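Local coordinates for UPF0141 protein yjdB (Campylobacter jejuni subsp. jejuni HB93-13, PDB 4TN0) that probably transfers phosphoethanolamine to cell-envelope acceptors, as the zinc-bound periplasmic domain of EptC, an alkaline phosphatase-like enzyme required for polymyxin resistance and motility, at residues A[16-21]-A[286-291]; A[98-103]-A[145-150]. One frame throughout, in Å; residues are numbered along the deposited sequence.

Both contacts involve the central, mostly parallel sheet of the alkaline phosphatase-like fold, and their centres lie 9 Å apart. Interaction 2 pairs strands 100-105 and 146-152; interaction 1 packs a helix end on strand 18-24, the next neighbour of 146-152. Backbone bonds join the two directly, probably from Lys18 N to Asp145 O at 2.7 Å and from Leu20 N to Asn147 O at 2.9 Å. Phe289 CZ of interaction 1 also packs on the backbone Asn147 O at 3.4 Å. Along the chain, interaction 2 is nested within the loop that interaction 1 closes. The bound zinc ion lies about 12 Å from the side chain of Trp103 in interaction 2.

Interaction 1 (A[16-21]-A[286-291]); sequences TKKLLV and LGYFNV
Helix 281-288 closes with a Schellman motif directly over the start of strand 18-24 in the central sheet of this alkaline phosphatase-like domain. Asn290, with its positive phi of 53°, is the C-prime residue: its N bonds to Gly287 O, while Val291 N returns to Leu286 O, which also accepts from Phe289 N. Tyr288, at the helix end, points toward the strand, and Phe289, just after it, reaches the strand with the end of its ring.

The polar part belongs to Lys18. Its chain runs extended as far as CE and then bends at chi4 (-84°), which sets NZ over one face of the Tyr288 ring, 4.6 Å from the centroid and 18° off the normal. This is a cation-pi contact. The same NZ gives a weak hydrogen bond to Tyr288 O at 3.3 Å, so the ammonium sits at the C-terminal end of the helix, where the dipole would probably favour its charge. Its stronger partner is Glu218, in a salt bridge. The Tyr288 hydroxyl is hydrogen-bonded to Ser220 on strand 218-224, which steadies the far end of the ring.

Apolar packing comes from Leu20 on the opposite face of Tyr288. With CG anti to the backbone N, the side chain crosses the ring obliquely: CD2 rides 4.0 Å above the plane near the rim, and CB makes an off-centre CH-pi contact. The tyrosine is thus clamped between lysine and leucine. Phe289, which also packs on Gln146 and Ile148, carries Tyr288 CD1 over one face, off toward the rim, and meets Leu20 obliquely, CZ reaching Leu20 CB at 3.9 Å.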
ATOM      1  N   THR A  16       2.444  -8.616  23.613  1.00 81.00           N
ATOM      2  CA  THR A  16       2.431  -7.142  23.493  1.00 82.32           C
ATOM      3  C   THR A  16       1.147  -6.677  22.772  1.00 78.48           C
ATOM      4  O   THR A  16       0.559  -7.419  21.983  1.00 74.05           O
ATOM      5  CB  THR A  16       3.673  -6.595  22.708  1.00 78.80           C
ATOM      6  OG1 THR A  16       4.872  -7.202  23.196  1.00 86.86           O
ATOM      7  CG2 THR A  16       3.813  -5.082  22.876  1.00 74.41           C
ATOM      8  N   LYS A  17       0.693  -5.459  23.033  1.00 75.76           N
ATOM      9  CA  LYS A  17      -0.532  -5.004  22.383  1.00 73.87           C
ATOM     10  C   LYS A  17      -0.150  -4.312  21.056  1.00 75.00           C
ATOM     11  O   LYS A  17       0.615  -3.344  21.048  1.00 75.10           O
ATOM     12  CB  LYS A  17      -1.319  -4.084  23.330  1.00 73.53           C
ATOM     13  CG  LYS A  17      -1.645  -4.776  24.664  1.00 77.99           C
ATOM     14  CD  LYS A  17      -3.117  -4.718  25.080  1.00 79.08           C
ATOM     15  CE  LYS A  17      -3.337  -5.406  26.453  1.00 79.59           C
ATOM     16  NZ  LYS A  17      -2.691  -4.753  27.647  1.00 71.62           N
ATOM     17  N   LYS A  18      -0.661  -4.834  19.936  1.00 70.54           N
ATOM     18  CA  LYS A  18      -0.188  -4.426  18.601  1.00 72.20           C
ATOM     19  C   LYS A  18      -1.302  -4.028  17.608  1.00 69.06           C
ATOM     20  O   LYS A  18      -2.391  -4.624  17.583  1.00 62.93           O
ATOM     21  CB  LYS A  18       0.657  -5.548  17.974  1.00 70.62           C
ATOM     22  CG  LYS A  18       2.049  -5.736  18.550  1.00 69.96           C
ATOM     23  CD  LYS A  18       2.725  -6.937  17.903  1.00 64.35           C
ATOM     24  CE  LYS A  18       4.215  -6.961  18.183  1.00 68.65           C
ATOM     25  NZ  LYS A  18       4.986  -6.101  17.227  1.00 69.18           N
ATOM     26  N   LEU A  19      -1.016  -3.017  16.790  1.00 67.91           N
ATOM     27  CA  LEU A  19      -1.926  -2.597  15.716  1.00 66.03           C
ATOM     28  C   LEU A  19      -1.193  -2.200  14.441  1.00 58.02           C
ATOM     29  O   LEU A  19      -0.516  -1.171  14.416  1.00 58.42           O
ATOM     30  CB  LEU A  19      -2.796  -1.424  16.178  1.00 65.26           C
ATOM     31  CG  LEU A  19      -3.674  -0.771  15.105  1.00 60.72           C
ATOM     32  CD1 LEU A  19      -4.575  -1.793  14.432  1.00 59.17           C
ATOM     33  CD2 LEU A  19      -4.493   0.381  15.686  1.00 61.02           C
ATOM     34  N   LEU A  20      -1.374  -2.975  13.374  1.00 54.43           N
ATOM     35  CA  LEU A  20      -0.798  -2.605  12.079  1.00 58.08           C
ATOM     36  C   LEU A  20      -1.916  -2.184  11.113  1.00 50.62           C
ATOM     37  O   LEU A  20      -2.896  -2.908  10.915  1.00 51.69           O
ATOM     38  CB  LEU A  20       0.041  -3.749  11.481  1.00 48.28           C
ATOM     39  CG  LEU A  20       0.686  -3.460  10.117  1.00 51.01           C
ATOM     40  CD1 LEU A  20       1.599  -2.257  10.234  1.00 50.22           C
ATOM     41  CD2 LEU A  20       1.458  -4.652   9.548  1.00 43.86           C
ATOM     42  N   VAL A  21      -1.776  -0.985  10.559  1.00 44.78           N
ATOM     43  CA  VAL A  21      -2.669  -0.520   9.498  1.00 49.72           C
ATOM     44  C   VAL A  21      -1.903  -0.605   8.183  1.00 44.97           C
ATOM     45  O   VAL A  21      -0.893   0.085   7.989  1.00 41.74           O
ATOM     46  CB  VAL A  21      -3.186   0.935   9.734  1.00 51.75           C
ATOM     47  CG1 VAL A  21      -3.919   1.447   8.508  1.00 51.19           C
ATOM     48  CG2 VAL A  21      -4.104   1.023  10.970  1.00 42.25           C
ATOM     49  N   LEU A 286       4.217 -11.399   8.253  1.00 54.34           N
ATOM     50  CA  LEU A 286       4.343 -12.483   9.212  1.00 57.07           C
ATOM     51  C   LEU A 286       5.190 -11.985  10.379  1.00 58.95           C
ATOM     52  O   LEU A 286       4.774 -12.049  11.536  1.00 56.50           O
ATOM     53  CB  LEU A 286       4.968 -13.720   8.574  1.00 55.48           C
ATOM     54  CG  LEU A 286       4.168 -14.443   7.499  1.00 51.31           C
ATOM     55  CD1 LEU A 286       4.660 -15.869   7.349  1.00 52.21           C
ATOM     56  CD2 LEU A 286       2.706 -14.427   7.848  1.00 51.95           C
ATOM     57  N   GLY A 287       6.361 -11.440  10.053  1.00 58.79           N
ATOM     58  CA  GLY A 287       7.287 -10.940  11.051  1.00 61.52           C
ATOM     59  C   GLY A 287       6.697  -9.943  12.032  1.00 63.77           C
ATOM     60  O   GLY A 287       7.118  -9.866  13.189  1.00 70.25           O
ATOM     61  N   TYR A 288       5.713  -9.177  11.580  1.00 62.07           N
ATOM     62  CA  TYR A 288       5.182  -8.108  12.405  1.00 60.84           C
ATOM     63  C   TYR A 288       4.400  -8.668  13.571  1.00 62.04           C
ATOM     64  O   TYR A 288       4.410  -8.090  14.662  1.00 66.37           O
ATOM     65  CB  TYR A 288       4.287  -7.163  11.600  1.00 59.76           C
ATOM     66  CG  TYR A 288       3.981  -5.896  12.357  1.00 55.55           C
ATOM     67  CD1 TYR A 288       2.876  -5.813  13.199  1.00 53.00           C
ATOM     68  CD2 TYR A 288       4.815  -4.788  12.251  1.00 54.18           C
ATOM     69  CE1 TYR A 288       2.605  -4.660  13.907  1.00 49.62           C
ATOM     70  CE2 TYR A 288       4.553  -3.633  12.955  1.00 52.99           C
ATOM     71  CZ  TYR A 288       3.445  -3.575  13.782  1.00 52.66           C
ATOM     72  OH  TYR A 288       3.180  -2.425  14.484  1.00 57.39           O
ATOM     73  N   PHE A 289       3.715  -9.786  13.352  1.00 59.31           N
ATOM     74  CA  PHE A 289       2.936 -10.380  14.430  1.00 61.21           C
ATOM     75  C   PHE A 289       3.669 -11.592  15.007  1.00 62.28           C
ATOM     76  O   PHE A 289       3.075 -12.410  15.703  1.00 56.96           O
ATOM     77  CB  PHE A 289       1.542 -10.755  13.928  1.00 52.08           C
ATOM     78  CG  PHE A 289       0.730  -9.567  13.547  1.00 60.46           C
ATOM     79  CD1 PHE A 289      -0.089  -8.945  14.473  1.00 62.11           C
ATOM     80  CD2 PHE A 289       0.822  -9.030  12.273  1.00 58.73           C
ATOM     81  CE1 PHE A 289      -0.824  -7.828  14.128  1.00 56.93           C
ATOM     82  CE2 PHE A 289       0.089  -7.916  11.926  1.00 55.27           C
ATOM     83  CZ  PHE A 289      -0.732  -7.314  12.853  1.00 53.55           C
ATOM     84  N   ASN A 290       4.982 -11.636  14.768  1.00 63.98           N
ATOM     85  CA  ASN A 290       5.868 -12.691  15.268  1.00 67.54           C
ATOM     86  C   ASN A 290       5.409 -14.108  14.932  1.00 65.53           C
ATOM     87  O   ASN A 290       5.461 -14.994  15.787  1.00 71.69           O
ATOM     88  CB  ASN A 290       6.027 -12.571  16.792  1.00 65.40           C
ATOM     89  CG  ASN A 290       6.607 -11.235  17.215  1.00 67.34           C
ATOM     90  OD1 ASN A 290       5.931 -10.420  17.857  1.00 70.89           O
ATOM     91  ND2 ASN A 290       7.854 -10.988  16.828  1.00 64.49           N
ATOM     92  N   VAL A 291       4.940 -14.325  13.705  1.00 61.81           N
ATOM     93  CA  VAL A 291       4.488 -15.661  13.320  1.00 63.78           C
ATOM     94  C   VAL A 291       5.692 -16.585  13.138  1.00 65.30           C
ATOM     95  O   VAL A 291       6.608 -16.289  12.360  1.00 62.51           O
ATOM     96  CB  VAL A 291       3.636 -15.646  12.023  1.00 57.51           C
ATOM     97  CG1 VAL A 291       3.332 -17.064  11.569  1.00 51.20           C
ATOM     98  CG2 VAL A 291       2.330 -14.899  12.253  1.00 58.78           C
TER

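Interaction 2 (A[98-103]-A[145-150]); sequences GVDAAW and DQNIIV
Strands 100-105 and 146-152 form a parallel ladder in the central sheet of the alkaline phosphatase-like alpha/beta fold, their short segments only 8° apart in direction, with Asp100 paired to Asn147 and Trp103 to Val150. In four backbone bonds Asp100 and Ala102 each use both N and O, giving to Gln146 O and Ile148 O and accepting from Ile148 N and Val150 N. The last is the straightest, 176° at the hydrogen, with Val150 N 2.6 Å from Ala102 O.

Packing is tightest at the Trp103 end. The indole and Val150 extend the same way from the sheet, and Val150 CG1, anti to its backbone N, sits over the six-membered ring 3.5 Å from the centroid, a CH-pi contact. Trp103 NE1 is held by Asp105. On the same face, Ala101 CB meets Ile148 CG2 at 3.9 Å.

Where the ladder begins, the face bearing Asp100 and Asn147 is polar and more open, Asp100 being partly exposed. Its carboxylate lies alongside the Asn147 amide, planes 49° apart, yet Asp100 OD2 and Asn147 OD1 at 3.1 Å are two acceptors and do not bond. Lys139 and Ser144 OG serve Asp100 OD2, and Ser144 N serves Asn147 OD1.

Helix 90-96 packs on the face bearing Ile148 and Val150, helix 133-139 on that of Ile149. Strand 120-123 bonds to Trp103 on the outer side of 100-105, and strand 18-24 borders 146-152 on the other.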
ATOM      1  N   GLY A  98      -4.524 -16.507  14.706  1.00 56.39           N
ATOM      2  CA  GLY A  98      -5.227 -15.820  15.774  1.00 52.56           C
ATOM      3  C   GLY A  98      -5.169 -14.306  15.768  1.00 55.36           C
ATOM      4  O   GLY A  98      -5.715 -13.673  16.661  1.00 55.34           O
ATOM      5  N   VAL A  99      -4.488 -13.716  14.790  1.00 60.38           N
ATOM      6  CA  VAL A  99      -4.455 -12.256  14.656  1.00 55.26           C
ATOM      7  C   VAL A  99      -5.821 -11.700  14.242  1.00 48.75           C
ATOM      8  O   VAL A  99      -6.516 -12.296  13.422  1.00 48.39           O
ATOM      9  CB  VAL A  99      -3.395 -11.826  13.642  1.00 55.22           C
ATOM     10  CG1 VAL A  99      -3.223 -10.317  13.648  1.00 53.33           C
ATOM     11  CG2 VAL A  99      -2.083 -12.523  13.954  1.00 56.03           C
ATOM     12  N   ASP A 100      -6.222 -10.578  14.836  1.00 53.61           N
ATOM     13  CA  ASP A 100      -7.459  -9.894  14.430  1.00 55.69           C
ATOM     14  C   ASP A 100      -7.253  -9.180  13.074  1.00 52.95           C
ATOM     15  O   ASP A 100      -6.435  -8.256  12.955  1.00 50.60           O
ATOM     16  CB  ASP A 100      -7.905  -8.903  15.510  1.00 54.80           C
ATOM     17  CG  ASP A 100      -9.296  -8.318  15.251  1.00 62.28           C
ATOM     18  OD1 ASP A 100      -9.776  -8.304  14.090  1.00 63.54           O
ATOM     19  OD2 ASP A 100      -9.914  -7.858  16.231  1.00 63.04           O
ATOM     20  N   ALA A 101      -7.966  -9.648  12.052  1.00 49.69           N
ATOM     21  CA  ALA A 101      -7.809  -9.134  10.693  1.00 49.54           C
ATOM     22  C   ALA A 101      -9.070  -8.473  10.162  1.00 45.32           C
ATOM     23  O   ALA A 101     -10.135  -9.087  10.143  1.00 49.58           O
ATOM     24  CB  ALA A 101      -7.383 -10.262   9.758  1.00 50.03           C
ATOM     25  N   ALA A 102      -8.945  -7.222   9.737  1.00 48.57           N
ATOM     26  CA  ALA A 102     -10.038  -6.503   9.063  1.00 50.93           C
ATOM     27  C   ALA A 102      -9.582  -5.982   7.688  1.00 50.67           C
ATOM     28  O   ALA A 102      -8.440  -5.502   7.541  1.00 43.09           O
ATOM     29  CB  ALA A 102     -10.555  -5.362   9.930  1.00 50.33           C
ATOM     30  N   TRP A 103     -10.445  -6.132   6.680  1.00 47.85           N
ATOM     31  CA  TRP A 103     -10.169  -5.635   5.329  1.00 46.88           C
ATOM     32  C   TRP A 103     -11.295  -4.698   4.833  1.00 47.80           C
ATOM     33  O   TRP A 103     -12.419  -5.137   4.589  1.00 45.96           O
ATOM     34  CB  TRP A 103      -9.969  -6.817   4.364  1.00 43.08           C
ATOM     35  CG  TRP A 103      -9.539  -6.434   2.953  1.00 45.27           C
ATOM     36  CD1 TRP A 103     -10.306  -5.822   2.010  1.00 44.56           C
ATOM     37  CD2 TRP A 103      -8.262  -6.669   2.337  1.00 41.88           C
ATOM     38  NE1 TRP A 103      -9.589  -5.637   0.857  1.00 44.84           N
ATOM     39  CE2 TRP A 103      -8.329  -6.155   1.029  1.00 48.77           C
ATOM     40  CE3 TRP A 103      -7.070  -7.251   2.766  1.00 41.20           C
ATOM     41  CZ2 TRP A 103      -7.245  -6.206   0.141  1.00 44.35           C
ATOM     42  CZ3 TRP A 103      -5.996  -7.301   1.896  1.00 47.83           C
ATOM     43  CH2 TRP A 103      -6.092  -6.784   0.590  1.00 46.80           C
ATOM     44  N   ASP A 145      -5.908  -7.884  20.956  1.00 62.81           N
ATOM     45  CA  ASP A 145      -4.568  -7.625  21.471  1.00 68.67           C
ATOM     46  C   ASP A 145      -3.595  -7.423  20.316  1.00 64.51           C
ATOM     47  O   ASP A 145      -2.670  -6.611  20.414  1.00 67.95           O
ATOM     48  CB  ASP A 145      -4.081  -8.773  22.383  1.00 72.37           C
ATOM     49  CG  ASP A 145      -4.990  -9.018  23.595  1.00 75.88           C
ATOM     50  OD1 ASP A 145      -6.194  -8.668  23.567  1.00 73.64           O
ATOM     51  OD2 ASP A 145      -4.489  -9.594  24.584  1.00 79.40           O
ATOM     52  N   GLN A 146      -3.825  -8.151  19.222  1.00 64.14           N
ATOM     53  CA  GLN A 146      -3.076  -7.986  17.967  1.00 64.05           C
ATOM     54  C   GLN A 146      -4.028  -7.843  16.773  1.00 59.29           C
ATOM     55  O   GLN A 146      -4.884  -8.708  16.531  1.00 51.31           O
ATOM     56  CB  GLN A 146      -2.123  -9.162  17.747  1.00 58.24           C
ATOM     57  CG  GLN A 146      -0.751  -8.995  18.380  1.00 61.14           C
ATOM     58  CD  GLN A 146      -0.642  -9.633  19.751  1.00 69.42           C
ATOM     59  OE1 GLN A 146      -1.392 -10.554  20.099  1.00 67.04           O
ATOM     60  NE2 GLN A 146       0.311  -9.153  20.537  1.00 72.20           N
ATOM     61  N   ASN A 147      -3.882  -6.743  16.037  1.00 58.00           N
ATOM     62  CA  ASN A 147      -4.800  -6.427  14.938  1.00 56.85           C
ATOM     63  C   ASN A 147      -4.098  -6.008  13.660  1.00 56.38           C
ATOM     64  O   ASN A 147      -3.182  -5.177  13.700  1.00 58.74           O
ATOM     65  CB  ASN A 147      -5.742  -5.288  15.336  1.00 59.25           C
ATOM     66  CG  ASN A 147      -6.374  -5.488  16.694  1.00 59.08           C
ATOM     67  OD1 ASN A 147      -7.494  -5.995  16.810  1.00 53.55           O
ATOM     68  ND2 ASN A 147      -5.653  -5.088  17.737  1.00 56.98           N
ATOM     69  N   ILE A 148      -4.541  -6.536  12.521  1.00 54.29           N
ATOM     70  CA  ILE A 148      -4.169  -5.912  11.249  1.00 51.47           C
ATOM     71  C   ILE A 148      -5.432  -5.437  10.571  1.00 50.25           C
ATOM     72  O   ILE A 148      -6.402  -6.189  10.408  1.00 48.65           O
ATOM     73  CB  ILE A 148      -3.360  -6.843  10.292  1.00 50.11           C
ATOM     74  CG1 ILE A 148      -2.910  -6.052   9.057  1.00 46.47           C
ATOM     75  CG2 ILE A 148      -4.148  -8.098   9.915  1.00 47.79           C
ATOM     76  CD1 ILE A 148      -1.979  -6.805   8.120  1.00 45.42           C
ATOM     77  N   ILE A 149      -5.403  -4.164  10.196  1.00 49.34           N
ATOM     78  CA  ILE A 149      -6.463  -3.539   9.432  1.00 48.30           C
ATOM     79  C   ILE A 149      -5.957  -3.146   8.053  1.00 47.94           C
ATOM     80  O   ILE A 149      -4.991  -2.378   7.917  1.00 49.43           O
ATOM     81  CB  ILE A 149      -7.009  -2.295  10.163  1.00 52.37           C
ATOM     82  CG1 ILE A 149      -7.393  -2.680  11.608  1.00 47.60           C
ATOM     83  CG2 ILE A 149      -8.185  -1.695   9.380  1.00 39.66           C
ATOM     84  CD1 ILE A 149      -7.984  -1.557  12.441  1.00 45.71           C
ATOM     85  N   VAL A 150      -6.585  -3.700   7.021  1.00 49.63           N
ATOM     86  CA  VAL A 150      -6.218  -3.339   5.654  1.00 45.57           C
ATOM     87  C   VAL A 150      -7.188  -2.300   5.090  1.00 46.77           C
ATOM     88  O   VAL A 150      -8.415  -2.463   5.153  1.00 45.96           O
ATOM     89  CB  VAL A 150      -6.182  -4.557   4.719  1.00 45.67           C
ATOM     90  CG1 VAL A 150      -5.784  -4.111   3.313  1.00 44.06           C
ATOM     91  CG2 VAL A 150      -5.203  -5.620   5.236  1.00 38.34           C
TER